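Local coordinates for SnoaL-like domain-containing protein (Methylibium petroleiphilum PM1, PDB 3G16), which is of unknown function but adopts the cystatin-like fold of the SnoaL-like family, in the NTF2 clan, and assembles as a pair of identical subunits, at residues E67-Y72 and T96-V101; T18-C23 and W73-L78; E119-Y124 and L135-F140; K14-Y19 and G115-I120; A26-M31 and Q57-W62. One frame throughout, in Å; residues are numbered along the deposited sequence.

Four contacts reach one mixed sheet; interaction 5 packs helix 28-32 against helix 55-69. Interactions 2 and 4 share T18 and Y19 of helix 9-24, with centres about 10 Å apart, and tie that helix to strands 71-81 and 116-124. Interaction 5, about 13 Å from the centres of both, falls within their span and meets them through Y19 and W62. Interaction 1, centred about 16 Å from interaction 2, alternates with it in sequence and carries strand 71-81 back into helix 55-69. Interaction 3 follows on the strand where 4 ends, sharing E119 and I120. Helix 9-24 lies across the sheet, with helices 28-32 and 55-69 beside it, while interactions 1 to 3 border the second subunit.

Interaction 1: E67-Y72 and T96-V101; sequences ETLGSY and TNQDKV
The corner that joins helix 55-69 to strand 71-81 is pinned here, through L69 and G70, to T96-Q98, the short 3-10 turn linking strands 86-95 and 100-111. Two hydrogen bonds give the evidence. N97 N donates to L69 O at 2.8 Å, nearly straight with an N-H...O angle of 163°. The hydroxyl OG1 of T96 donates to G70 O at 2.7 Å, approaching from above the carbonyl plane, 39° out of it. OG1 is set beside the backbone N of T96 (chi1 -47°), and it also bonds S151 of the second subunit.

G70 leaves the helix with positive phi, and a CB placed on it would lie only 2.7 Å from OD1 of N97, so a side chain would clash. That OD1 accepts from the backbone N of A156 of the second subunit, while ND2 gives to a water at 2.7 Å, which in turn donates to E67 O at 2.8 Å. Farther out, the side chains of L69 and Q98 pass at a slant, L69 CD2 lying 3.4 Å from Q98 NE2. D99 N closes the turn on T96 O at 3.1 Å. D99 and K100 then form a G1 beta bulge, and the whole is a tight hairpin connection of the cystatin-like sheet, braced against a helix end.

Interaction 2: T18-C23 and W73-L78; sequences TYYDGC and WTIDAL
Y20 and W73 meet where helix 18-23 runs roughly antiparallel to strand 73-78, at 155° between directions and with the short axes 8.7 Å apart. The ring of Y20 carries the contact. I75 CG1, placed beside the backbone N of I75 (chi1 -64°), sits over one face in a CH-pi contact, 3.8 Å from the ring centroid and displaced toward the rim. W73 CB comes to 3.9 Å from Y20 CD2, the two side chains crossing at about a right angle.

One turn along the helix, C23 CB touches W73 CE3 at 3.6 Å. Its SG lies obliquely, 4.9 Å from the centroid of the six-membered ring of W73, a sulfur-aromatic contact. The indole also meets the rings of W62 and H93, and its NE1 bonds an unidentified ligand. An alanine in place of Y20 would probably open a gap beside I75 CG1 and W73 CB and leave E106 without the hydroxyl that bonds its OE2. No hydrogen bond joins 18-23 to 73-78, which meet by apolar, CH-pi and sulfur-aromatic packing, though N24 OD1 of the same helix bonds W73 N; this is consistent with the fit of the side chains, more than polar bonds between the segments, setting how they lie.

Interaction 3: E119-Y124 and L135-F140; sequences EIRAFY and LELGDF
Strand 119-124 of the cystatin-like sheet is covered through R121 by L137 and F140, the first and last residues of a type II beta turn. Charged groups first: R121 NH1 donates to E119 OE2 at 2.8 Å (N-H...O angle 147°), reaching the anti side of the carboxylate. The guanidinium has further salt bridges, to E109 and to E90 of the second subunit. E119 OE2 also pairs with R145 and lies at the edge of the F140 ring, 3.7 Å from CE1, with carboxylate and ring planes 88° apart.

Among apolar contacts, R121 CD is 3.6 Å from F140 CE1 and 3.7 Å from L137 CD1, so the aliphatic part of the arginine packs on both side chains. L137 CD2 rests 4.0 Å from F123 CE1. An alanine at R121 would probably leave E109 and the neighbouring subunit's E90 short of a positive mate and open a gap beside F140 CE1. L137 CD2 also lies 3.3 Å from A122 O, a buried oxygen with no polar partner in the model.

Interaction 4: K14-Y19 and G115-I120; sequences KVIRTY and GLIREI
K14 O is gripped by two donors from T18, which reach it from opposite faces of its plane: OG1 of T18 at 2.8 Å and the helical T18 N at 3.0 Å. T18 takes no part in the contact with the strand; V15, I16 and Y19 meet strand 116-120. Helix and strand axes approach to 8.9 Å at 76°, nearly perpendicular, so the contact stays short.

V15 and I117 slide past each other in opposite directions, with V15 CG1 3.9 Å from I117 CG1; CG1 is anti to the backbone N of V15 (chi1 173°). The other branch, V15 CG2, touches G115 O at 3.5 Å. Farther along, Y19 and I120 meet tip to tip, CE2 of Y19 lying 3.7 Å from CD1 of I120. The ring's hydroxyl bonds W62 of helix 55-69, and I117 also packs on V108 and F110 of the adjacent strand. A helix laid across a curved sheet in this way, with apolar residues filling the interface, is typical of the cystatin-like fold.

Interaction 5: A26-M31 and Q57-W62; sequences ADEAKM and QIAHRW
E28 and M31 of helix 28-32 pack on A59, H60 and W62 of helix 55-69. The polar link is a histidine-carboxylate hydrogen bond: H60 ND1 donates to E28 OE2 at 2.9 Å, almost straight at 171°, on the syn side of the carboxylate. The acceptor lies in the imidazole plane, and carboxylate and ring planes stand 70° apart. R63 makes a salt bridge to the same OE2.

Packing centres on A59, whose small CB lets the backbones close in, 3.9 Å from both E28 CB and M31 CB. M31 is incorporated as selenomethionine: its CE touches A59 O at 3.3 Å, and its SE lies at the edge of the W62 indole, 3.9 Å from W62 CB. At the N-terminus of helix 28-32 D27 is the N-cap, its side-chain OD1 accepting from K30 N at 3.0 Å. The interface grades from a buried Met-aromatic contact, here with selenium for sulfur, to an outer histidine-carboxylate bond, where the carboxylate would probably favour a protonated imidazole and R63 would counter it.

Interaction 1: E67-Y72 and T96-V101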
# COMPACT_ATOMS: atom_id res chain seq x y z
N GLU A 67 23.27 -7.93 2.81
CA GLU A 67 24.47 -8.77 2.72
C GLU A 67 24.27 -9.95 1.84
O GLU A 67 25.18 -10.31 1.04
CB GLU A 67 24.87 -9.26 4.11
CG GLU A 67 25.37 -8.16 4.98
CD GLU A 67 25.65 -8.57 6.41
OE1 GLU A 67 25.14 -9.64 6.83
OE2 GLU A 67 26.28 -7.75 7.10
N THR A 68 23.11 -10.57 1.94
CA THR A 68 22.88 -11.84 1.21
C THR A 68 22.24 -11.68 -0.16
O THR A 68 22.55 -12.43 -1.09
CB THR A 68 22.03 -12.80 2.04
OG1 THR A 68 20.73 -12.29 2.20
CG2 THR A 68 22.68 -13.08 3.41
N LEU A 69 21.33 -10.70 -0.30
CA LEU A 69 20.61 -10.51 -1.53
C LEU A 69 21.12 -9.31 -2.35
O LEU A 69 20.76 -9.16 -3.52
CB LEU A 69 19.13 -10.27 -1.25
CG LEU A 69 18.35 -11.30 -0.41
CD1 LEU A 69 16.94 -10.86 -0.21
CD2 LEU A 69 18.45 -12.68 -1.10
N GLY A 70 21.91 -8.46 -1.74
CA GLY A 70 22.28 -7.20 -2.38
C GLY A 70 21.10 -6.24 -2.44
O GLY A 70 21.06 -5.34 -3.31
N SER A 71 20.11 -6.40 -1.55
CA SER A 71 18.92 -5.59 -1.53
C SER A 71 19.24 -4.09 -1.63
O SER A 71 20.16 -3.60 -1.01
CB SER A 71 18.17 -5.81 -0.26
OG SER A 71 17.73 -7.16 -0.19
N TYR A 72 18.48 -3.42 -2.47
CA TYR A 72 18.57 -1.96 -2.59
C TYR A 72 17.15 -1.49 -2.79
O TYR A 72 16.43 -1.99 -3.67
CB TYR A 72 19.42 -1.57 -3.78
CG TYR A 72 19.84 -0.10 -3.76
CD1 TYR A 72 18.96 0.90 -4.18
CD2 TYR A 72 21.07 0.27 -3.26
CE1 TYR A 72 19.34 2.24 -4.12
CE2 TYR A 72 21.48 1.63 -3.25
CZ TYR A 72 20.59 2.59 -3.67
OH TYR A 72 20.94 3.95 -3.63
N THR A 96 19.24 -7.45 -5.88
CA THR A 96 20.25 -7.31 -6.89
C THR A 96 20.93 -8.59 -7.28
O THR A 96 21.06 -8.91 -8.49
CB THR A 96 21.30 -6.26 -6.44
OG1 THR A 96 20.61 -5.10 -5.95
CG2 THR A 96 22.27 -5.88 -7.61
N ASN A 97 21.37 -9.33 -6.26
CA ASN A 97 22.19 -10.51 -6.55
C ASN A 97 21.39 -11.67 -7.11
O ASN A 97 22.00 -12.63 -7.62
CB ASN A 97 22.93 -10.92 -5.29
CG ASN A 97 23.91 -9.86 -4.80
OD1 ASN A 97 24.28 -8.92 -5.51
ND2 ASN A 97 24.30 -10.02 -3.54
N GLN A 98 20.09 -11.60 -7.04
CA GLN A 98 19.18 -12.61 -7.63
C GLN A 98 18.60 -12.14 -8.96
O GLN A 98 17.85 -12.89 -9.62
CB GLN A 98 18.01 -12.89 -6.69
CG GLN A 98 18.45 -13.52 -5.39
CD GLN A 98 17.30 -13.77 -4.47
OE1 GLN A 98 16.28 -13.05 -4.49
NE2 GLN A 98 17.45 -14.78 -3.61
N ASP A 99 18.91 -10.91 -9.37
CA ASP A 99 18.35 -10.28 -10.53
C ASP A 99 16.81 -10.34 -10.47
O ASP A 99 16.14 -10.67 -11.45
CB ASP A 99 18.86 -10.94 -11.82
CG ASP A 99 18.63 -10.05 -13.04
OD1 ASP A 99 18.66 -8.80 -12.89
OD2 ASP A 99 18.47 -10.61 -14.15
N LYS A 100 16.26 -9.99 -9.31
CA LYS A 100 14.81 -9.95 -9.11
C LYS A 100 14.40 -8.59 -8.60
O LYS A 100 15.20 -7.85 -7.98
CB LYS A 100 14.33 -11.01 -8.12
CG LYS A 100 14.62 -12.39 -8.67
CD LYS A 100 14.24 -13.50 -7.77
CE LYS A 100 12.79 -13.78 -7.84
NZ LYS A 100 12.58 -15.23 -7.50
N VAL A 101 13.19 -8.22 -8.95
CA VAL A 101 12.60 -6.95 -8.58
C VAL A 101 11.25 -7.21 -7.92
O VAL A 101 10.44 -8.00 -8.45
CB VAL A 101 12.38 -6.04 -9.79
CG1 VAL A 101 11.76 -4.72 -9.38
CG2 VAL A 101 13.71 -5.81 -10.53
O HOH W 1 25.86 -9.18 -1.46

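Interaction 2: T18-C23 and W73-L78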
# COMPACT_ATOMS: atom_id res chain seq x y z
N THR A 18 15.67 8.79 6.18
CA THR A 18 16.78 8.30 6.97
C THR A 18 16.70 6.76 7.08
O THR A 18 17.67 6.04 7.03
CB THR A 18 16.80 8.91 8.37
OG1 THR A 18 16.95 10.33 8.24
CG2 THR A 18 17.98 8.36 9.20
N TYR A 19 15.49 6.25 7.28
CA TYR A 19 15.23 4.83 7.40
C TYR A 19 15.70 4.09 6.13
O TYR A 19 16.42 3.13 6.20
CB TYR A 19 13.74 4.57 7.71
CG TYR A 19 13.27 3.16 7.52
CD1 TYR A 19 13.90 2.07 8.14
CD2 TYR A 19 12.16 2.92 6.79
CE1 TYR A 19 13.44 0.78 7.94
CE2 TYR A 19 11.68 1.63 6.58
CZ TYR A 19 12.34 0.56 7.16
OH TYR A 19 11.82 -0.72 6.97
N TYR A 20 15.20 4.56 4.99
CA TYR A 20 15.58 3.94 3.70
C TYR A 20 17.07 4.05 3.44
O TYR A 20 17.67 3.13 2.95
CB TYR A 20 14.72 4.49 2.54
CG TYR A 20 13.40 3.77 2.36
CD1 TYR A 20 12.41 3.90 3.28
CD2 TYR A 20 13.18 2.98 1.27
CE1 TYR A 20 11.18 3.20 3.16
CE2 TYR A 20 11.96 2.31 1.06
CZ TYR A 20 10.98 2.41 2.05
OH TYR A 20 9.77 1.71 1.84
N ASP A 21 17.67 5.18 3.80
CA ASP A 21 19.14 5.31 3.70
C ASP A 21 19.80 4.22 4.52
O ASP A 21 20.71 3.55 4.10
CB ASP A 21 19.61 6.66 4.19
CG ASP A 21 19.31 7.81 3.23
OD1 ASP A 21 18.76 7.60 2.16
OD2 ASP A 21 19.64 8.98 3.64
N GLY A 22 19.35 4.09 5.75
CA GLY A 22 19.90 3.08 6.64
C GLY A 22 19.73 1.67 6.12
O GLY A 22 20.62 0.83 6.28
N CYS A 23 18.58 1.41 5.52
CA CYS A 23 18.37 0.11 4.86
C CYS A 23 19.44 -0.13 3.80
O CYS A 23 20.13 -1.14 3.81
CB CYS A 23 17.00 0.05 4.18
SG CYS A 23 15.59 -0.03 5.35
N TRP A 73 16.72 -0.54 -1.98
CA TRP A 73 15.37 -0.03 -2.01
C TRP A 73 15.30 1.38 -2.56
O TRP A 73 16.15 2.22 -2.25
CB TRP A 73 14.82 -0.02 -0.58
CG TRP A 73 14.55 -1.33 -0.00
CD1 TRP A 73 13.35 -1.97 -0.05
CD2 TRP A 73 15.41 -2.14 0.81
NE1 TRP A 73 13.42 -3.17 0.61
CE2 TRP A 73 14.67 -3.29 1.18
CE3 TRP A 73 16.73 -2.04 1.23
CZ2 TRP A 73 15.22 -4.29 2.00
CZ3 TRP A 73 17.25 -3.03 2.04
CH2 TRP A 73 16.49 -4.14 2.41
N THR A 74 14.23 1.69 -3.25
CA THR A 74 13.93 3.02 -3.70
C THR A 74 12.56 3.45 -3.21
O THR A 74 11.62 2.63 -3.12
CB THR A 74 14.01 3.17 -5.22
OG1 THR A 74 13.06 2.32 -5.86
CG2 THR A 74 15.41 2.82 -5.72
N ILE A 75 12.42 4.75 -2.92
CA ILE A 75 11.15 5.37 -2.58
C ILE A 75 10.63 5.91 -3.90
O ILE A 75 11.25 6.82 -4.48
CB ILE A 75 11.30 6.50 -1.57
CG1 ILE A 75 11.81 5.97 -0.22
CG2 ILE A 75 10.00 7.28 -1.44
CD1 ILE A 75 12.08 7.06 0.85
N ASP A 76 9.55 5.35 -4.39
CA ASP A 76 8.98 5.73 -5.67
C ASP A 76 7.85 6.74 -5.56
O ASP A 76 7.60 7.52 -6.48
CB ASP A 76 8.50 4.48 -6.40
CG ASP A 76 9.60 3.45 -6.55
OD1 ASP A 76 10.79 3.82 -6.63
OD2 ASP A 76 9.27 2.27 -6.61
N ALA A 77 7.11 6.70 -4.46
CA ALA A 77 6.06 7.70 -4.18
C ALA A 77 5.98 7.81 -2.69
O ALA A 77 6.19 6.83 -1.97
CB ALA A 77 4.69 7.31 -4.80
N LEU A 78 5.66 8.99 -2.20
CA LEU A 78 5.62 9.24 -0.77
C LEU A 78 4.40 10.11 -0.47
O LEU A 78 4.30 11.23 -0.98
CB LEU A 78 6.93 9.90 -0.32
CG LEU A 78 7.06 10.27 1.12
CD1 LEU A 78 6.73 9.08 2.08
CD2 LEU A 78 8.49 10.82 1.31

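Interaction 3: E119-Y124 and L135-F140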
# COMPACT_ATOMS: atom_id res chain seq x y z
N GLU A 119 4.96 1.62 13.37
CA GLU A 119 4.46 0.45 12.66
C GLU A 119 4.56 0.65 11.18
O GLU A 119 4.33 1.75 10.68
CB GLU A 119 2.99 0.23 13.02
CG GLU A 119 2.37 -1.03 12.45
CD GLU A 119 0.98 -1.27 12.99
OE1 GLU A 119 0.87 -1.59 14.20
OE2 GLU A 119 0.01 -1.09 12.24
N ILE A 120 4.86 -0.44 10.46
CA ILE A 120 4.86 -0.46 8.99
C ILE A 120 4.07 -1.69 8.55
O ILE A 120 4.26 -2.78 9.13
CB ILE A 120 6.27 -0.46 8.36
CG1 ILE A 120 7.08 0.73 8.87
CG2 ILE A 120 6.16 -0.51 6.83
CD1 ILE A 120 8.51 0.76 8.35
N ARG A 121 3.15 -1.53 7.61
CA ARG A 121 2.35 -2.64 7.05
C ARG A 121 2.62 -2.64 5.56
O ARG A 121 2.22 -1.70 4.87
CB ARG A 121 0.88 -2.43 7.36
CG ARG A 121 0.57 -2.35 8.86
CD ARG A 121 -0.91 -2.38 9.15
NE ARG A 121 -1.69 -1.31 8.55
CZ ARG A 121 -1.77 -0.07 9.03
NH1 ARG A 121 -1.10 0.30 10.11
NH2 ARG A 121 -2.55 0.81 8.43
N ALA A 122 3.25 -3.72 5.06
CA ALA A 122 3.65 -3.76 3.64
C ALA A 122 2.84 -4.74 2.81
O ALA A 122 2.43 -5.81 3.27
CB ALA A 122 5.13 -4.15 3.51
N PHE A 123 2.62 -4.32 1.57
CA PHE A 123 1.80 -5.01 0.56
C PHE A 123 2.62 -5.09 -0.71
O PHE A 123 3.48 -4.23 -0.95
CB PHE A 123 0.52 -4.24 0.30
CG PHE A 123 -0.26 -4.00 1.57
CD1 PHE A 123 -1.17 -4.91 2.04
CD2 PHE A 123 -0.01 -2.89 2.35
CE1 PHE A 123 -1.86 -4.71 3.24
CE2 PHE A 123 -0.69 -2.67 3.55
CZ PHE A 123 -1.61 -3.58 3.98
N TYR A 124 2.34 -6.09 -1.54
CA TYR A 124 3.16 -6.36 -2.71
C TYR A 124 2.45 -6.30 -4.02
O TYR A 124 1.26 -6.65 -4.11
CB TYR A 124 3.73 -7.78 -2.62
CG TYR A 124 4.69 -8.09 -1.51
CD1 TYR A 124 5.35 -7.09 -0.77
CD2 TYR A 124 5.03 -9.42 -1.24
CE1 TYR A 124 6.30 -7.44 0.23
CE2 TYR A 124 5.96 -9.75 -0.27
CZ TYR A 124 6.56 -8.76 0.46
OH TYR A 124 7.51 -9.07 1.40
N LEU A 135 -5.96 -13.73 2.46
CA LEU A 135 -4.72 -13.10 2.05
C LEU A 135 -4.63 -11.78 2.82
O LEU A 135 -5.23 -10.78 2.42
CB LEU A 135 -4.72 -12.93 0.54
CG LEU A 135 -4.53 -14.22 -0.26
CD1 LEU A 135 -4.80 -14.01 -1.73
CD2 LEU A 135 -3.09 -14.74 -0.02
N GLU A 136 -3.91 -11.77 3.93
CA GLU A 136 -3.84 -10.65 4.81
C GLU A 136 -2.46 -10.62 5.48
O GLU A 136 -1.65 -11.49 5.18
CB GLU A 136 -5.00 -10.66 5.81
CG GLU A 136 -5.04 -11.83 6.71
CD GLU A 136 -6.37 -11.97 7.49
OE1 GLU A 136 -7.32 -11.19 7.29
OE2 GLU A 136 -6.50 -12.94 8.30
N LEU A 137 -2.17 -9.62 6.30
CA LEU A 137 -0.86 -9.50 6.92
C LEU A 137 -0.67 -10.56 7.98
O LEU A 137 -1.54 -10.83 8.78
CB LEU A 137 -0.73 -8.15 7.55
CG LEU A 137 -0.81 -6.94 6.64
CD1 LEU A 137 -1.01 -5.66 7.47
CD2 LEU A 137 0.42 -6.86 5.65
N GLY A 138 0.54 -11.14 7.96
CA GLY A 138 0.91 -12.11 8.98
C GLY A 138 1.06 -11.48 10.35
O GLY A 138 1.67 -10.42 10.52
N ASP A 139 0.51 -12.15 11.35
CA ASP A 139 0.61 -11.74 12.75
C ASP A 139 -0.14 -10.46 13.15
O ASP A 139 -0.02 -10.01 14.30
CB ASP A 139 2.07 -11.65 13.22
CG ASP A 139 2.78 -12.98 13.19
OD1 ASP A 139 2.40 -13.90 13.92
OD2 ASP A 139 3.77 -13.10 12.44
N PHE A 140 -0.86 -9.87 12.21
CA PHE A 140 -1.56 -8.61 12.51
C PHE A 140 -2.89 -8.91 13.20
O PHE A 140 -3.67 -9.77 12.73
CB PHE A 140 -1.76 -7.82 11.23
CG PHE A 140 -2.31 -6.46 11.45
CD1 PHE A 140 -1.45 -5.43 11.79
CD2 PHE A 140 -3.66 -6.21 11.39
CE1 PHE A 140 -1.93 -4.19 12.05
CE2 PHE A 140 -4.14 -4.95 11.63
CZ PHE A 140 -3.26 -3.93 11.99

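Interaction 4: K14-Y19 and G115-I120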
# COMPACT_ATOMS: atom_id res chain seq x y z
N LYS A 14 11.70 13.22 6.76
CA LYS A 14 13.09 13.07 7.18
C LYS A 14 13.32 11.72 7.82
O LYS A 14 14.33 11.06 7.53
CB LYS A 14 13.52 14.22 8.09
CG LYS A 14 13.71 15.51 7.31
CD LYS A 14 13.86 16.74 8.20
CE LYS A 14 13.68 18.03 7.42
NZ LYS A 14 13.39 19.13 8.24
N VAL A 15 12.42 11.30 8.72
CA VAL A 15 12.60 9.98 9.32
C VAL A 15 12.50 8.86 8.29
O VAL A 15 13.31 7.92 8.29
CB VAL A 15 11.54 9.78 10.42
CG1 VAL A 15 11.55 8.35 10.98
CG2 VAL A 15 11.77 10.78 11.57
N ILE A 16 11.54 8.95 7.38
CA ILE A 16 11.38 7.92 6.36
C ILE A 16 12.61 7.83 5.46
O ILE A 16 13.13 6.73 5.19
CB ILE A 16 10.10 8.19 5.56
CG1 ILE A 16 8.89 7.76 6.40
CG2 ILE A 16 10.16 7.46 4.18
CD1 ILE A 16 7.52 8.28 5.85
N ARG A 17 13.13 8.97 5.04
CA ARG A 17 14.26 8.90 4.15
C ARG A 17 15.54 8.40 4.90
O ARG A 17 16.40 7.70 4.32
CB ARG A 17 14.53 10.25 3.49
CG ARG A 17 13.39 10.67 2.53
CD ARG A 17 13.82 11.84 1.62
NE ARG A 17 12.73 12.25 0.75
CZ ARG A 17 12.37 11.66 -0.40
NH1 ARG A 17 13.00 10.59 -0.90
NH2 ARG A 17 11.35 12.18 -1.07
N THR A 18 15.67 8.79 6.18
CA THR A 18 16.78 8.30 6.97
C THR A 18 16.70 6.76 7.08
O THR A 18 17.67 6.04 7.03
CB THR A 18 16.80 8.91 8.37
OG1 THR A 18 16.95 10.33 8.24
CG2 THR A 18 17.98 8.36 9.20
N TYR A 19 15.49 6.25 7.28
CA TYR A 19 15.23 4.83 7.40
C TYR A 19 15.70 4.09 6.13
O TYR A 19 16.42 3.13 6.20
CB TYR A 19 13.74 4.57 7.71
CG TYR A 19 13.27 3.16 7.52
CD1 TYR A 19 13.90 2.07 8.14
CD2 TYR A 19 12.16 2.92 6.79
CE1 TYR A 19 13.44 0.78 7.94
CE2 TYR A 19 11.68 1.63 6.58
CZ TYR A 19 12.34 0.56 7.16
OH TYR A 19 11.82 -0.72 6.97
N GLY A 115 7.95 11.24 17.37
CA GLY A 115 8.25 11.62 16.01
C GLY A 115 8.91 10.50 15.24
O GLY A 115 9.39 10.71 14.11
N LEU A 116 8.83 9.28 15.77
CA LEU A 116 9.45 8.11 15.14
C LEU A 116 8.39 7.12 14.67
O LEU A 116 7.25 7.20 15.03
CB LEU A 116 10.41 7.45 16.11
CG LEU A 116 11.43 8.45 16.64
CD1 LEU A 116 12.43 7.55 17.62
CD2 LEU A 116 12.36 9.09 15.55
N ILE A 117 8.80 6.18 13.82
CA ILE A 117 7.89 5.19 13.25
C ILE A 117 7.52 4.16 14.29
O ILE A 117 8.41 3.62 14.97
CB ILE A 117 8.52 4.52 12.03
CG1 ILE A 117 8.77 5.55 10.92
CG2 ILE A 117 7.61 3.42 11.52
CD1 ILE A 117 9.67 5.06 9.79
N ARG A 118 6.24 3.85 14.40
CA ARG A 118 5.77 2.80 15.34
C ARG A 118 5.31 1.54 14.64
O ARG A 118 5.28 0.50 15.26
CB ARG A 118 4.67 3.33 16.28
CG ARG A 118 3.36 3.55 15.64
CD ARG A 118 2.35 4.04 16.66
NE ARG A 118 1.03 4.12 16.09
CZ ARG A 118 0.02 4.73 16.67
NH1 ARG A 118 0.18 5.34 17.85
NH2 ARG A 118 -1.15 4.74 16.08
N GLU A 119 4.96 1.62 13.37
CA GLU A 119 4.46 0.45 12.66
C GLU A 119 4.56 0.65 11.18
O GLU A 119 4.33 1.75 10.68
CB GLU A 119 2.99 0.23 13.02
CG GLU A 119 2.37 -1.03 12.45
CD GLU A 119 0.98 -1.27 12.99
OE1 GLU A 119 0.87 -1.59 14.20
OE2 GLU A 119 0.01 -1.09 12.24
N ILE A 120 4.86 -0.44 10.46
CA ILE A 120 4.86 -0.46 8.99
C ILE A 120 4.07 -1.69 8.55
O ILE A 120 4.26 -2.78 9.13
CB ILE A 120 6.27 -0.46 8.36
CG1 ILE A 120 7.08 0.73 8.87
CG2 ILE A 120 6.16 -0.51 6.83
CD1 ILE A 120 8.51 0.76 8.35

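Interaction 5: A26-M31 and Q57-W62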
# COMPACT_ATOMS: atom_id res chain seq x y z
N ALA A 26 22.87 -0.74 5.14
CA ALA A 26 23.04 -1.84 6.09
C ALA A 26 23.52 -1.32 7.45
O ALA A 26 24.39 -1.90 8.08
CB ALA A 26 23.94 -2.92 5.50
N ASP A 27 22.98 -0.19 7.88
CA ASP A 27 23.39 0.49 9.12
C ASP A 27 22.32 0.29 10.14
O ASP A 27 21.31 1.01 10.15
CB ASP A 27 23.67 1.96 8.79
CG ASP A 27 24.18 2.77 9.96
OD1 ASP A 27 24.00 2.34 11.12
OD2 ASP A 27 24.70 3.88 9.71
N GLU A 28 22.49 -0.70 11.01
CA GLU A 28 21.48 -1.04 12.00
C GLU A 28 21.20 0.11 12.96
O GLU A 28 20.04 0.40 13.24
CB GLU A 28 21.81 -2.34 12.75
CG GLU A 28 21.84 -3.61 11.84
CD GLU A 28 21.95 -4.94 12.62
OE1 GLU A 28 21.66 -4.95 13.82
OE2 GLU A 28 22.26 -6.00 12.01
N ALA A 29 22.24 0.77 13.44
CA ALA A 29 22.03 1.89 14.34
C ALA A 29 21.19 3.01 13.71
O ALA A 29 20.30 3.58 14.34
CB ALA A 29 23.42 2.43 14.83
N LYS A 30 21.47 3.31 12.45
CA LYS A 30 20.74 4.37 11.76
C LYS A 30 19.28 3.97 11.63
O LYS A 30 18.38 4.78 11.90
CB LYS A 30 21.31 4.72 10.36
CG LYS A 30 20.39 5.69 9.58
CD LYS A 30 20.97 6.16 8.22
CE LYS A 30 22.30 6.91 8.41
NZ LYS A 30 22.92 7.45 7.12
N MSE A 31 19.02 2.72 11.26
CA MSE A 31 17.64 2.27 11.11
C MSE A 31 16.91 2.29 12.46
O MSE A 31 15.78 2.74 12.57
CB MSE A 31 17.59 0.89 10.48
CG MSE A 31 17.97 0.81 9.03
SE MSE A 31 17.78 -0.97 8.31
CE MSE A 31 19.57 -1.69 8.65
N GLN A 57 15.12 -5.79 15.45
CA GLN A 57 14.86 -6.94 14.58
C GLN A 57 14.64 -6.50 13.14
O GLN A 57 15.12 -7.14 12.19
CB GLN A 57 13.67 -7.73 15.09
CG GLN A 57 13.99 -8.59 16.31
CD GLN A 57 14.57 -7.81 17.48
OE1 GLN A 57 13.83 -7.05 18.19
NE2 GLN A 57 15.89 -7.94 17.71
N ILE A 58 13.88 -5.42 12.93
CA ILE A 58 13.71 -4.88 11.59
C ILE A 58 15.09 -4.57 11.04
O ILE A 58 15.42 -4.98 9.92
CB ILE A 58 12.84 -3.59 11.68
CG1 ILE A 58 11.40 -3.91 12.14
CG2 ILE A 58 12.83 -2.88 10.34
CD1 ILE A 58 10.57 -2.66 12.53
N ALA A 59 15.93 -3.87 11.81
CA ALA A 59 17.23 -3.44 11.34
C ALA A 59 18.14 -4.63 11.02
O ALA A 59 18.82 -4.65 10.00
CB ALA A 59 17.88 -2.49 12.40
N HIS A 60 18.15 -5.63 11.91
CA HIS A 60 19.01 -6.78 11.71
C HIS A 60 18.63 -7.53 10.44
O HIS A 60 19.50 -7.97 9.66
CB HIS A 60 18.94 -7.71 12.93
CG HIS A 60 19.90 -8.85 12.85
ND1 HIS A 60 21.24 -8.63 12.66
CD2 HIS A 60 19.75 -10.19 13.02
CE1 HIS A 60 21.89 -9.78 12.70
NE2 HIS A 60 21.01 -10.74 12.87
N ARG A 61 17.32 -7.69 10.22
CA ARG A 61 16.86 -8.47 9.09
C ARG A 61 17.12 -7.75 7.77
O ARG A 61 17.53 -8.37 6.80
CB ARG A 61 15.40 -8.91 9.33
CG ARG A 61 15.34 -9.94 10.51
CD ARG A 61 14.00 -10.21 11.06
NE ARG A 61 14.11 -10.82 12.37
CZ ARG A 61 13.07 -11.18 13.12
NH1 ARG A 61 11.83 -11.15 12.64
NH2 ARG A 61 13.26 -11.65 14.35
N TRP A 62 16.97 -6.43 7.75
CA TRP A 62 17.32 -5.71 6.52
C TRP A 62 18.83 -5.72 6.31
O TRP A 62 19.28 -5.83 5.18
CB TRP A 62 16.78 -4.31 6.48
CG TRP A 62 15.31 -4.16 6.45
CD1 TRP A 62 14.61 -3.15 7.04
CD2 TRP A 62 14.32 -5.00 5.81
NE1 TRP A 62 13.27 -3.29 6.80
CE2 TRP A 62 13.07 -4.41 6.05
CE3 TRP A 62 14.36 -6.18 5.04
CZ2 TRP A 62 11.88 -4.95 5.57
CZ3 TRP A 62 13.15 -6.71 4.54
CH2 TRP A 62 11.93 -6.10 4.84